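Local coordinates for acyl-coenzyme A oxidase (Caenorhabditis elegans, PDB 5K3H), which catalyses the FAD-dependent desaturation of acyl-CoAs to 2-enoyl-CoAs, the first step of peroxisomal beta-oxidation, reducing oxygen to hydrogen peroxide, at residues B[197-202]-B[217-222]. Numbering follows the deposited sequence.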
loop_
_atom_site.group_PDB
_atom_site.type_symbol
_atom_site.label_atom_id
_atom_site.label_comp_id
_atom_site.label_asym_id
_atom_site.label_seq_id
_atom_site.Cartn_x
_atom_site.Cartn_y
_atom_site.Cartn_z
ATOM N N SER B 197 -6.355 25.693 14.037
ATOM C CA SER B 197 -7.692 26.187 14.317
ATOM C C SER B 197 -7.743 26.960 15.630
ATOM O O SER B 197 -7.073 26.609 16.606
ATOM C CB SER B 197 -8.682 25.021 14.352
ATOM O OG SER B 197 -8.810 24.442 13.068
ATOM N N ASN B 198 -8.539 28.023 15.651
ATOM C CA ASN B 198 -8.877 28.666 16.909
ATOM C C ASN B 198 -10.318 28.435 17.330
ATOM O O ASN B 198 -10.669 28.752 18.469
ATOM C CB ASN B 198 -8.559 30.176 16.873
ATOM C CG ASN B 198 -8.991 30.866 15.586
ATOM O OD1 ASN B 198 -9.877 30.417 14.858
ATOM N ND2 ASN B 198 -8.337 31.973 15.295
ATOM N N TYR B 199 -11.143 27.867 16.460
ATOM C CA TYR B 199 -12.496 27.440 16.793
ATOM C C TYR B 199 -12.688 25.991 16.359
ATOM O O TYR B 199 -11.934 25.468 15.533
ATOM C CB TYR B 199 -13.543 28.353 16.127
ATOM C CG TYR B 199 -13.688 29.695 16.820
ATOM C CD1 TYR B 199 -12.683 30.671 16.718
ATOM C CD2 TYR B 199 -14.843 30.011 17.534
ATOM C CE1 TYR B 199 -12.799 31.899 17.355
ATOM C CE2 TYR B 199 -14.971 31.232 18.163
ATOM C CZ TYR B 199 -13.947 32.178 18.069
ATOM O OH TYR B 199 -14.080 33.406 18.689
ATOM N N ALA B 200 -13.690 25.332 16.942
ATOM C CA ALA B 200 -14.130 24.038 16.426
ATOM C C ALA B 200 -15.609 23.835 16.707
ATOM O O ALA B 200 -16.130 24.291 17.723
ATOM C CB ALA B 200 -13.333 22.881 17.040
ATOM N N VAL B 201 -16.288 23.136 15.811
ATOM C CA VAL B 201 -17.586 22.568 16.151
ATOM C C VAL B 201 -17.304 21.214 16.800
ATOM O O VAL B 201 -16.710 20.327 16.178
ATOM C CB VAL B 201 -18.492 22.430 14.916
ATOM C CG1 VAL B 201 -19.801 21.734 15.289
ATOM C CG2 VAL B 201 -18.758 23.796 14.252
ATOM N N VAL B 202 -17.732 21.042 18.043
ATOM C CA VAL B 202 -17.347 19.899 18.863
ATOM C C VAL B 202 -18.584 19.057 19.135
ATOM O O VAL B 202 -19.656 19.594 19.451
ATOM C CB VAL B 202 -16.689 20.361 20.172
ATOM C CG1 VAL B 202 -16.410 19.180 21.101
ATOM C CG2 VAL B 202 -15.411 21.112 19.853
ATOM N N THR B 217 -23.975 19.244 18.810
ATOM C CA THR B 217 -22.798 19.991 18.377
ATOM C C THR B 217 -22.794 21.420 18.921
ATOM O O THR B 217 -23.841 22.082 19.025
ATOM C CB THR B 217 -22.666 19.975 16.830
ATOM O OG1 THR B 217 -23.809 20.587 16.224
ATOM C CG2 THR B 217 -22.532 18.550 16.317
ATOM N N PHE B 218 -21.589 21.891 19.243
ATOM C CA PHE B 218 -21.404 23.151 19.946
ATOM C C PHE B 218 -20.292 23.937 19.276
ATOM O O PHE B 218 -19.247 23.379 18.914
ATOM C CB PHE B 218 -21.047 22.952 21.437
ATOM C CG PHE B 218 -22.042 22.113 22.204
ATOM C CD1 PHE B 218 -23.065 22.714 22.925
ATOM C CD2 PHE B 218 -22.010 20.730 22.133
ATOM C CE1 PHE B 218 -23.993 21.961 23.602
ATOM C CE2 PHE B 218 -22.936 19.967 22.830
ATOM C CZ PHE B 218 -23.925 20.586 23.553
ATOM N N MET B 219 -20.501 25.243 19.147
ATOM C CA MET B 219 -19.415 26.119 18.737
ATOM C C MET B 219 -18.519 26.333 19.945
ATOM O O MET B 219 -19.008 26.669 21.024
ATOM C CB MET B 219 -19.959 27.447 18.202
ATOM C CG MET B 219 -18.880 28.434 17.793
ATOM S SD MET B 219 -17.800 27.796 16.478
ATOM C CE MET B 219 -18.901 27.975 15.096
ATOM N N VAL B 220 -17.217 26.077 19.788
ATOM C CA VAL B 220 -16.276 26.102 20.898
ATOM C C VAL B 220 -15.051 26.935 20.539
ATOM O O VAL B 220 -14.338 26.605 19.587
ATOM C CB VAL B 220 -15.838 24.689 21.328
ATOM C CG1 VAL B 220 -14.917 24.766 22.542
ATOM C CG2 VAL B 220 -17.040 23.827 21.634
ATOM N N PRO B 221 -14.787 28.049 21.234
ATOM C CA PRO B 221 -13.492 28.723 21.075
ATOM C C PRO B 221 -12.395 27.927 21.742
ATOM O O PRO B 221 -12.548 27.452 22.873
ATOM C CB PRO B 221 -13.688 30.078 21.762
ATOM C CG PRO B 221 -14.840 29.906 22.656
ATOM C CD PRO B 221 -15.702 28.791 22.123
ATOM N N LEU B 222 -11.274 27.807 21.037
ATOM C CA LEU B 222 -10.147 26.995 21.473
ATOM C C LEU B 222 -8.935 27.808 21.879
ATOM O O LEU B 222 -8.252 27.443 22.832
ATOM C CB LEU B 222 -9.720 26.037 20.352
ATOM C CG LEU B 222 -10.815 25.202 19.715
ATOM C CD1 LEU B 222 -10.236 24.460 18.507
ATOM C CD2 LEU B 222 -11.402 24.275 20.763
#
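The beta hairpin of strands 199-208 and 211-221, part of the beta domain of the acyl-CoA oxidase fold, is joined here at its open end. Ala200 and Val220 exchange two backbone hydrogen bonds, as do Val202 and Phe218; just beyond the paired strands, Leu222 N reaches Asn198 O at 2.8 Å from above the carbonyl plane. On the face of Tyr199, Val201, Met219 and Pro221, Tyr199 CG stands anti to its carbonyl carbon (chi1 -76°). Pro221 lies over one face of the ring, its CA offset toward the rim in a CH-pi contact 4.3 Å from the centroid. Met219, bent at chi2 and chi3, brings SD to the ring edge, 3.8 Å from Tyr199 CD2, a Met-aromatic contact; helix 114-127 packs on Met219 and Val201. An alanine in place of Tyr199 would probably loosen this packing and lose the hydroxyl bonded to Glu225. On the other face Val202 CG2 meets Val220 CG2 at 3.6 Å, and Leu222 CD1 lies 3.8 Å from Ala200 CB, with strand 251-255 against Val202, Val220 and Leu222. The Val201 backbone bonds to Thr148 and Ala150 in strand 147-150, whose Tyr149 and Ala150 bind FAD. Backbone pairing thus fixes the register beside the FAD site, while apolar side chains join the hairpin to a helix and a second sheet.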